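Local coordinates for putative uncharacterized protein (Pyrococcus abyssi virus 1, PDB 4HR1), which is of unknown function but forms a helical bundle, probably related to the bromodomain fold, at residues K12-Y26 and L85-V99. Numbering follows the deposited sequence.
Sequences KISWLRTAIAFLKGY and LEDIKEQIIVEMLRV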
ATOM      1  N   LYS A  12       2.649   8.089   2.244  1.00 37.09           N
ATOM      2  CA  LYS A  12       3.038   8.504   0.901  1.00 37.89           C
ATOM      3  C   LYS A  12       3.000   7.329  -0.080  1.00 41.89           C
ATOM      4  O   LYS A  12       2.503   7.489  -1.207  1.00 43.10           O
ATOM      5  CB  LYS A  12       4.430   9.203   0.913  1.00 41.79           C
ATOM      6  CG  LYS A  12       4.482  10.556   1.667  1.00 55.06           C
ATOM      7  CD  LYS A  12       4.289  11.769   0.735  1.00 68.57           C
ATOM      8  CE  LYS A  12       3.655  12.971   1.419  1.00 74.81           C
ATOM      9  NZ  LYS A  12       3.089  13.950   0.434  1.00 68.63           N
ATOM     10  N   ILE A  13       3.509   6.140   0.346  1.00 36.19           N
ATOM     11  CA  ILE A  13       3.502   4.933  -0.501  1.00 34.86           C
ATOM     12  C   ILE A  13       2.031   4.499  -0.721  1.00 35.60           C
ATOM     13  O   ILE A  13       1.624   4.292  -1.868  1.00 33.89           O
ATOM     14  CB  ILE A  13       4.424   3.779   0.055  1.00 38.14           C
ATOM     15  CG1 ILE A  13       5.921   4.216   0.141  1.00 37.95           C
ATOM     16  CG2 ILE A  13       4.291   2.501  -0.804  1.00 38.54           C
ATOM     17  CD1 ILE A  13       6.811   3.449   1.256  1.00 31.20           C
ATOM     18  N   SER A  14       1.229   4.430   0.372  1.00 32.43           N
ATOM     19  CA  SER A  14      -0.200   4.073   0.294  1.00 34.35           C
ATOM     20  C   SER A  14      -0.959   4.973  -0.680  1.00 40.40           C
ATOM     21  O   SER A  14      -1.620   4.439  -1.571  1.00 40.79           O
ATOM     22  CB  SER A  14      -0.860   4.078   1.669  1.00 39.77           C
ATOM     23  OG  SER A  14      -0.219   3.159   2.542  1.00 52.89           O
ATOM     24  N   TRP A  15      -0.795   6.326  -0.578  1.00 36.14           N
ATOM     25  CA  TRP A  15      -1.434   7.275  -1.501  1.00 34.57           C
ATOM     26  C   TRP A  15      -1.055   6.937  -2.914  1.00 38.98           C
ATOM     27  O   TRP A  15      -1.928   6.841  -3.782  1.00 39.40           O
ATOM     28  CB  TRP A  15      -1.002   8.739  -1.224  1.00 32.01           C
ATOM     29  CG  TRP A  15      -1.892   9.760  -1.873  1.00 30.99           C
ATOM     30  CD1 TRP A  15      -2.978  10.364  -1.306  1.00 33.53           C
ATOM     31  CD2 TRP A  15      -1.848  10.216  -3.236  1.00 30.03           C
ATOM     32  NE1 TRP A  15      -3.574  11.214  -2.207  1.00 32.54           N
ATOM     33  CE2 TRP A  15      -2.906  11.139  -3.404  1.00 33.10           C
ATOM     34  CE3 TRP A  15      -0.969   9.993  -4.320  1.00 30.42           C
ATOM     35  CZ2 TRP A  15      -3.126  11.822  -4.609  1.00 31.35           C
ATOM     36  CZ3 TRP A  15      -1.212  10.643  -5.521  1.00 30.83           C
ATOM     37  CH2 TRP A  15      -2.289  11.531  -5.664  1.00 31.07           C
ATOM     38  N   LEU A  16       0.251   6.783  -3.158  1.00 36.77           N
ATOM     39  CA  LEU A  16       0.770   6.501  -4.503  1.00 37.52           C
ATOM     40  C   LEU A  16       0.260   5.171  -5.081  1.00 42.50           C
ATOM     41  O   LEU A  16      -0.089   5.130  -6.265  1.00 41.46           O
ATOM     42  CB  LEU A  16       2.301   6.583  -4.521  1.00 37.87           C
ATOM     43  CG  LEU A  16       2.904   7.984  -4.373  1.00 43.31           C
ATOM     44  CD1 LEU A  16       4.379   7.913  -4.296  1.00 44.27           C
ATOM     45  CD2 LEU A  16       2.551   8.866  -5.536  1.00 46.51           C
ATOM     46  N   ARG A  17       0.136   4.115  -4.232  1.00 40.43           N
ATOM     47  CA  ARG A  17      -0.386   2.812  -4.672  1.00 41.05           C
ATOM     48  C   ARG A  17      -1.873   2.911  -5.031  1.00 44.30           C
ATOM     49  O   ARG A  17      -2.271   2.479  -6.123  1.00 43.78           O
ATOM     50  CB  ARG A  17      -0.114   1.703  -3.644  1.00 42.74           C
ATOM     51  CG  ARG A  17       1.375   1.387  -3.497  1.00 52.13           C
ATOM     52  CD  ARG A  17       1.626  -0.092  -3.319  1.00 60.18           C
ATOM     53  NE  ARG A  17       2.668  -0.369  -2.325  1.00 63.24           N
ATOM     54  CZ  ARG A  17       3.949  -0.583  -2.614  1.00 69.85           C
ATOM     55  NH1 ARG A  17       4.375  -0.518  -3.872  1.00 48.51           N
ATOM     56  NH2 ARG A  17       4.817  -0.840  -1.647  1.00 53.83           N
ATOM     57  N   THR A  18      -2.667   3.565  -4.153  1.00 39.76           N
ATOM     58  CA  THR A  18      -4.101   3.807  -4.333  1.00 39.54           C
ATOM     59  C   THR A  18      -4.342   4.650  -5.593  1.00 45.40           C
ATOM     60  O   THR A  18      -5.303   4.389  -6.331  1.00 46.09           O
ATOM     61  CB  THR A  18      -4.706   4.443  -3.080  1.00 46.73           C
ATOM     62  OG1 THR A  18      -4.182   3.834  -1.885  1.00 36.20           O
ATOM     63  CG2 THR A  18      -6.232   4.409  -3.086  1.00 47.22           C
ATOM     64  N   ALA A  19      -3.432   5.617  -5.867  1.00 41.54           N
ATOM     65  CA  ALA A  19      -3.478   6.485  -7.047  1.00 41.12           C
ATOM     66  C   ALA A  19      -3.242   5.696  -8.317  1.00 44.82           C
ATOM     67  O   ALA A  19      -3.847   5.994  -9.343  1.00 44.85           O
ATOM     68  CB  ALA A  19      -2.445   7.597  -6.921  1.00 41.79           C
ATOM     69  N   ILE A  20      -2.363   4.677  -8.253  1.00 42.39           N
ATOM     70  CA  ILE A  20      -2.073   3.785  -9.385  1.00 42.29           C
ATOM     71  C   ILE A  20      -3.284   2.862  -9.622  1.00 44.19           C
ATOM     72  O   ILE A  20      -3.702   2.705 -10.766  1.00 44.05           O
ATOM     73  CB  ILE A  20      -0.702   3.042  -9.201  1.00 46.12           C
ATOM     74  CG1 ILE A  20       0.463   4.012  -9.520  1.00 46.31           C
ATOM     75  CG2 ILE A  20      -0.585   1.744 -10.074  1.00 47.10           C
ATOM     76  CD1 ILE A  20       1.686   3.720  -8.827  1.00 51.14           C
ATOM     77  N   ALA A  21      -3.877   2.316  -8.547  1.00 40.50           N
ATOM     78  CA  ALA A  21      -5.093   1.484  -8.614  1.00 41.34           C
ATOM     79  C   ALA A  21      -6.206   2.276  -9.306  1.00 47.76           C
ATOM     80  O   ALA A  21      -6.846   1.751 -10.223  1.00 47.47           O
ATOM     81  CB  ALA A  21      -5.544   1.075  -7.207  1.00 41.88           C
ATOM     82  N   PHE A  22      -6.371   3.570  -8.912  1.00 45.66           N
ATOM     83  CA  PHE A  22      -7.358   4.504  -9.462  1.00 46.02           C
ATOM     84  C   PHE A  22      -7.179   4.681 -10.965  1.00 52.80           C
ATOM     85  O   PHE A  22      -8.150   4.513 -11.707  1.00 52.70           O
ATOM     86  CB  PHE A  22      -7.268   5.855  -8.731  1.00 47.53           C
ATOM     87  CG  PHE A  22      -8.332   6.868  -9.083  1.00 48.31           C
ATOM     88  CD1 PHE A  22      -8.172   7.722 -10.168  1.00 50.61           C
ATOM     89  CD2 PHE A  22      -9.465   7.010  -8.294  1.00 49.99           C
ATOM     90  CE1 PHE A  22      -9.143   8.676 -10.476  1.00 51.61           C
ATOM     91  CE2 PHE A  22     -10.423   7.979  -8.593  1.00 52.56           C
ATOM     92  CZ  PHE A  22     -10.255   8.810  -9.677  1.00 50.19           C
ATOM     93  N   LEU A  23      -5.934   4.993 -11.412  1.00 50.89           N
ATOM     94  CA  LEU A  23      -5.572   5.186 -12.827  1.00 51.21           C
ATOM     95  C   LEU A  23      -5.844   3.948 -13.671  1.00 58.06           C
ATOM     96  O   LEU A  23      -6.380   4.076 -14.774  1.00 57.15           O
ATOM     97  CB  LEU A  23      -4.092   5.546 -12.952  1.00 50.98           C
ATOM     98  CG  LEU A  23      -3.765   7.000 -13.067  1.00 55.24           C
ATOM     99  CD1 LEU A  23      -2.499   7.302 -12.313  1.00 55.99           C
ATOM    100  CD2 LEU A  23      -3.644   7.417 -14.522  1.00 57.07           C
ATOM    101  N   LYS A  24      -5.438   2.757 -13.156  1.00 57.30           N
ATOM    102  CA  LYS A  24      -5.617   1.435 -13.768  1.00 58.08           C
ATOM    103  C   LYS A  24      -7.106   1.212 -14.073  1.00 64.09           C
ATOM    104  O   LYS A  24      -7.464   0.913 -15.221  1.00 64.26           O
ATOM    105  CB  LYS A  24      -5.103   0.346 -12.810  1.00 60.99           C
ATOM    106  CG  LYS A  24      -4.175  -0.679 -13.459  1.00 78.26           C
ATOM    107  CD  LYS A  24      -2.746  -0.576 -12.935  1.00 85.94           C
ATOM    108  CE  LYS A  24      -2.318  -1.770 -12.109  1.00 94.19           C
ATOM    109  NZ  LYS A  24      -2.763  -1.662 -10.694  1.00102.78           N
ATOM    110  N   GLY A  25      -7.944   1.452 -13.055  1.00 61.07           N
ATOM    111  CA  GLY A  25      -9.396   1.341 -13.112  1.00 61.28           C
ATOM    112  C   GLY A  25     -10.053   2.290 -14.087  1.00 67.11           C
ATOM    113  O   GLY A  25     -10.949   1.879 -14.834  1.00 66.81           O
ATOM    114  N   TYR A  26      -9.598   3.564 -14.104  1.00 64.62           N
ATOM    115  CA  TYR A  26     -10.108   4.579 -15.031  1.00 64.60           C
ATOM    116  C   TYR A  26      -9.837   4.134 -16.467  1.00 71.44           C
ATOM    117  O   TYR A  26     -10.705   4.281 -17.329  1.00 71.30           O
ATOM    118  CB  TYR A  26      -9.468   5.964 -14.757  1.00 64.53           C
ATOM    119  CG  TYR A  26      -9.717   6.979 -15.854  1.00 64.83           C
ATOM    120  CD1 TYR A  26     -10.963   7.578 -16.007  1.00 66.42           C
ATOM    121  CD2 TYR A  26      -8.722   7.301 -16.773  1.00 65.55           C
ATOM    122  CE1 TYR A  26     -11.199   8.511 -17.017  1.00 66.39           C
ATOM    123  CE2 TYR A  26      -8.954   8.216 -17.801  1.00 66.38           C
ATOM    124  CZ  TYR A  26     -10.194   8.824 -17.916  1.00 72.73           C
ATOM    125  OH  TYR A  26     -10.433   9.735 -18.914  1.00 72.73           O
ATOM    126  N   LEU A  85       9.453  10.187  -3.848  1.00 36.72           N
ATOM    127  CA  LEU A  85       8.037   9.861  -3.685  1.00 36.64           C
ATOM    128  C   LEU A  85       7.150  11.041  -4.113  1.00 42.89           C
ATOM    129  O   LEU A  85       6.135  10.829  -4.786  1.00 43.38           O
ATOM    130  CB  LEU A  85       7.748   9.464  -2.222  1.00 36.00           C
ATOM    131  CG  LEU A  85       8.199   8.072  -1.770  1.00 38.80           C
ATOM    132  CD1 LEU A  85       8.215   7.972  -0.222  1.00 38.23           C
ATOM    133  CD2 LEU A  85       7.316   6.985  -2.368  1.00 37.87           C
ATOM    134  N   GLU A  86       7.576  12.296  -3.767  1.00 39.04           N
ATOM    135  CA  GLU A  86       6.858  13.514  -4.124  1.00 37.14           C
ATOM    136  C   GLU A  86       6.943  13.782  -5.601  1.00 40.60           C
ATOM    137  O   GLU A  86       5.946  14.188  -6.180  1.00 40.13           O
ATOM    138  CB  GLU A  86       7.238  14.694  -3.228  1.00 38.18           C
ATOM    139  CG  GLU A  86       6.196  15.798  -3.182  1.00 47.66           C
ATOM    140  CD  GLU A  86       4.838  15.511  -2.555  1.00 61.62           C
ATOM    141  OE1 GLU A  86       3.900  16.295  -2.822  1.00 51.51           O
ATOM    142  OE2 GLU A  86       4.729  14.572  -1.735  1.00 52.62           O
ATOM    143  N   ASP A  87       8.067  13.420  -6.248  1.00 40.00           N
ATOM    144  CA  ASP A  87       8.183  13.533  -7.708  1.00 41.20           C
ATOM    145  C   ASP A  87       7.252  12.528  -8.373  1.00 45.79           C
ATOM    146  O   ASP A  87       6.649  12.850  -9.401  1.00 46.74           O
ATOM    147  CB  ASP A  87       9.628  13.291  -8.184  1.00 44.78           C
ATOM    148  CG  ASP A  87      10.658  14.291  -7.668  1.00 61.96           C
ATOM    149  OD1 ASP A  87      10.457  15.505  -7.865  1.00 61.64           O
ATOM    150  OD2 ASP A  87      11.705  13.850  -7.147  1.00 72.43           O
ATOM    151  N   ILE A  88       7.097  11.319  -7.766  1.00 41.82           N
ATOM    152  CA  ILE A  88       6.205  10.279  -8.291  1.00 41.04           C
ATOM    153  C   ILE A  88       4.757  10.794  -8.266  1.00 40.94           C
ATOM    154  O   ILE A  88       4.068  10.725  -9.293  1.00 39.07           O
ATOM    155  CB  ILE A  88       6.409   8.887  -7.616  1.00 44.17           C
ATOM    156  CG1 ILE A  88       7.854   8.339  -7.905  1.00 44.40           C
ATOM    157  CG2 ILE A  88       5.365   7.886  -8.121  1.00 44.51           C
ATOM    158  CD1 ILE A  88       8.410   7.344  -6.857  1.00 42.66           C
ATOM    159  N   LYS A  89       4.361  11.428  -7.137  1.00 35.02           N
ATOM    160  CA  LYS A  89       3.040  12.028  -6.974  1.00 34.10           C
ATOM    161  C   LYS A  89       2.761  13.018  -8.113  1.00 38.77           C
ATOM    162  O   LYS A  89       1.721  12.918  -8.760  1.00 36.51           O
ATOM    163  CB  LYS A  89       2.896  12.660  -5.580  1.00 34.96           C
ATOM    164  CG  LYS A  89       1.482  13.116  -5.245  1.00 37.80           C
ATOM    165  CD  LYS A  89       1.299  13.350  -3.754  1.00 40.00           C
ATOM    166  CE  LYS A  89      -0.159  13.604  -3.425  1.00 39.77           C
ATOM    167  NZ  LYS A  89      -0.420  13.605  -1.956  1.00 44.66           N
ATOM    168  N   GLU A  90       3.743  13.897  -8.409  1.00 37.75           N
ATOM    169  CA  GLU A  90       3.683  14.903  -9.468  1.00 38.66           C
ATOM    170  C   GLU A  90       3.427  14.239 -10.811  1.00 43.38           C
ATOM    171  O   GLU A  90       2.516  14.644 -11.529  1.00 42.24           O
ATOM    172  CB  GLU A  90       5.005  15.706  -9.485  1.00 40.53           C
ATOM    173  CG  GLU A  90       4.935  17.086 -10.118  1.00 49.65           C
ATOM    174  CD  GLU A  90       5.301  17.209 -11.586  1.00 78.23           C
ATOM    175  OE1 GLU A  90       5.438  18.361 -12.056  1.00 83.54           O
ATOM    176  OE2 GLU A  90       5.450  16.170 -12.269  1.00 80.55           O
ATOM    177  N   GLN A  91       4.197  13.181 -11.129  1.00 42.33           N
ATOM    178  CA  GLN A  91       4.060  12.443 -12.388  1.00 42.65           C
ATOM    179  C   GLN A  91       2.730  11.678 -12.476  1.00 47.25           C
ATOM    180  O   GLN A  91       2.213  11.481 -13.581  1.00 47.68           O
ATOM    181  CB  GLN A  91       5.252  11.512 -12.620  1.00 44.34           C
ATOM    182  CG  GLN A  91       6.609  12.195 -12.770  1.00 64.13           C
ATOM    183  CD  GLN A  91       7.675  11.186 -13.134  1.00 92.30           C
ATOM    184  OE1 GLN A  91       8.078  11.062 -14.299  1.00 92.69           O
ATOM    185  NE2 GLN A  91       8.128  10.409 -12.157  1.00 80.00           N
ATOM    186  N   ILE A  92       2.168  11.269 -11.320  1.00 43.54           N
ATOM    187  CA  ILE A  92       0.863  10.597 -11.241  1.00 43.35           C
ATOM    188  C   ILE A  92      -0.256  11.585 -11.665  1.00 46.12           C
ATOM    189  O   ILE A  92      -1.063  11.248 -12.548  1.00 45.03           O
ATOM    190  CB  ILE A  92       0.620   9.982  -9.818  1.00 46.86           C
ATOM    191  CG1 ILE A  92       1.501   8.718  -9.526  1.00 47.59           C
ATOM    192  CG2 ILE A  92      -0.867   9.738  -9.514  1.00 48.45           C
ATOM    193  CD1 ILE A  92       1.492   7.603 -10.571  1.00 55.21           C
ATOM    194  N   ILE A  93      -0.286  12.798 -11.025  1.00 40.82           N
ATOM    195  CA  ILE A  93      -1.272  13.860 -11.251  1.00 40.18           C
ATOM    196  C   ILE A  93      -1.198  14.312 -12.708  1.00 46.46           C
ATOM    197  O   ILE A  93      -2.226  14.410 -13.390  1.00 46.27           O
ATOM    198  CB  ILE A  93      -1.109  15.013 -10.218  1.00 42.42           C
ATOM    199  CG1 ILE A  93      -1.312  14.498  -8.775  1.00 42.09           C
ATOM    200  CG2 ILE A  93      -2.063  16.177 -10.524  1.00 42.39           C
ATOM    201  CD1 ILE A  93      -0.587  15.241  -7.706  1.00 47.99           C
ATOM    202  N   VAL A  94       0.032  14.489 -13.203  1.00 44.06           N
ATOM    203  CA  VAL A  94       0.306  14.842 -14.594  1.00 44.41           C
ATOM    204  C   VAL A  94      -0.273  13.772 -15.541  1.00 48.00           C
ATOM    205  O   VAL A  94      -0.883  14.126 -16.547  1.00 48.65           O
ATOM    206  CB  VAL A  94       1.830  15.090 -14.790  1.00 48.62           C
ATOM    207  CG1 VAL A  94       2.223  15.118 -16.265  1.00 48.25           C
ATOM    208  CG2 VAL A  94       2.254  16.388 -14.099  1.00 48.52           C
ATOM    209  N   GLU A  95      -0.107  12.476 -15.199  1.00 44.16           N
ATOM    210  CA  GLU A  95      -0.630  11.352 -15.977  1.00 44.06           C
ATOM    211  C   GLU A  95      -2.143  11.356 -15.986  1.00 46.54           C
ATOM    212  O   GLU A  95      -2.734  11.228 -17.065  1.00 45.37           O
ATOM    213  CB  GLU A  95      -0.077   9.995 -15.483  1.00 45.64           C
ATOM    214  CG  GLU A  95      -0.529   8.783 -16.296  1.00 54.58           C
ATOM    215  CD  GLU A  95      -0.073   8.695 -17.744  1.00 76.58           C
ATOM    216  OE1 GLU A  95       0.768   9.525 -18.164  1.00 56.88           O
ATOM    217  OE2 GLU A  95      -0.544   7.776 -18.456  1.00 75.33           O
ATOM    218  N   MET A  96      -2.768  11.513 -14.790  1.00 43.21           N
ATOM    219  CA  MET A  96      -4.224  11.593 -14.616  1.00 42.46           C
ATOM    220  C   MET A  96      -4.762  12.646 -15.600  1.00 53.03           C
ATOM    221  O   MET A  96      -5.563  12.309 -16.470  1.00 53.82           O
ATOM    222  CB  MET A  96      -4.592  11.990 -13.165  1.00 42.95           C
ATOM    223  CG  MET A  96      -4.514  10.870 -12.168  1.00 43.17           C
ATOM    224  SD  MET A  96      -4.781  11.505 -10.502  1.00 43.82           S
ATOM    225  CE  MET A  96      -4.937  10.045  -9.665  1.00 40.00           C
ATOM    226  N   LEU A  97      -4.224  13.880 -15.533  1.00 53.16           N
ATOM    227  CA  LEU A  97      -4.605  15.006 -16.394  1.00 54.29           C
ATOM    228  C   LEU A  97      -4.431  14.766 -17.885  1.00 60.66           C
ATOM    229  O   LEU A  97      -5.272  15.198 -18.668  1.00 60.46           O
ATOM    230  CB  LEU A  97      -3.890  16.285 -15.953  1.00 54.13           C
ATOM    231  CG  LEU A  97      -4.378  16.826 -14.620  1.00 58.83           C
ATOM    232  CD1 LEU A  97      -3.317  17.657 -13.947  1.00 59.41           C
ATOM    233  CD2 LEU A  97      -5.711  17.562 -14.765  1.00 60.36           C
ATOM    234  N   ARG A  98      -3.364  14.060 -18.265  1.00 60.22           N
ATOM    235  CA  ARG A  98      -3.020  13.708 -19.643  1.00 61.39           C
ATOM    236  C   ARG A  98      -3.983  12.682 -20.243  1.00 67.07           C
ATOM    237  O   ARG A  98      -4.198  12.685 -21.457  1.00 67.59           O
ATOM    238  CB  ARG A  98      -1.596  13.134 -19.685  1.00 63.74           C
ATOM    239  CG  ARG A  98      -0.808  13.506 -20.941  1.00 79.33           C
ATOM    240  CD  ARG A  98       0.218  12.454 -21.377  1.00 92.31           C
ATOM    241  NE  ARG A  98       0.927  11.790 -20.272  1.00100.27           N
ATOM    242  CZ  ARG A  98       2.006  12.268 -19.654  1.00110.44           C
ATOM    243  NH1 ARG A  98       2.508  13.450 -19.994  1.00 95.00           N
ATOM    244  NH2 ARG A  98       2.578  11.576 -18.677  1.00 93.94           N
ATOM    245  N   VAL A  99      -4.535  11.788 -19.407  1.00 63.82           N
ATOM    246  CA  VAL A  99      -5.407  10.714 -19.871  1.00 63.57           C
ATOM    247  C   VAL A  99      -6.902  11.039 -19.949  1.00 70.05           C
ATOM    248  O   VAL A  99      -7.700  10.191 -20.370  1.00 70.64           O
ATOM    249  CB  VAL A  99      -5.058   9.340 -19.255  1.00 66.82           C
ATOM    250  CG1 VAL A  99      -3.593   9.014 -19.502  1.00 66.67           C
ATOM    251  CG2 VAL A  99      -5.374   9.282 -17.764  1.00 66.48           C
TER
HETATM  252  O   HOH W   1       0.979  11.981  -0.463  1.00 48.81           O
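Helices 12-26 and 85-98 run side by side in the same N-to-C sense, their axes 22° apart and 10.4 Å from each other at closest approach, with L16 nearest K89 and L23 nearest M96 by backbone. L16 and I92 interlock as reciprocal knobs: L16 enters the hole formed by L85, I88, K89 and I92, while I92 fits among L16, A19, I20 and L23. L16 drives CD2 down to the opposing backbone, 3.5 Å from CA of K89. The two branches of I92 diverge, CG2 resting 3.7 Å from CB of A19 and CD1 meeting CG1 of I20. This knobs-into-holes seam joins the first and third helices of the bundle; helix 34-63 lies against E95 and V99, and helix 109-119 touches W15 and M96.

Along one flank K89, with CG anti to the backbone N (chi1 -171°) and straight beyond it, lies across one face of the W15 indole, the two side chains running at about a right angle. Its CE sits over the six-membered ring in a CH-pi contact and its NZ over the five-membered ring, 3.8 Å from the centroid, in a cation-pi interaction, while D116 accepts the indole N-H. A water bridges NZ of K89 and NZ of K12, the latter also salt-bridged to E86 OE2 (2.8 Å) on its syn side. At the far end Y26 OH donates to the V99 carbonyl O (3.1 Å) from above the carbonyl plane, and V99 CG2 packs against CE2 of the same ring.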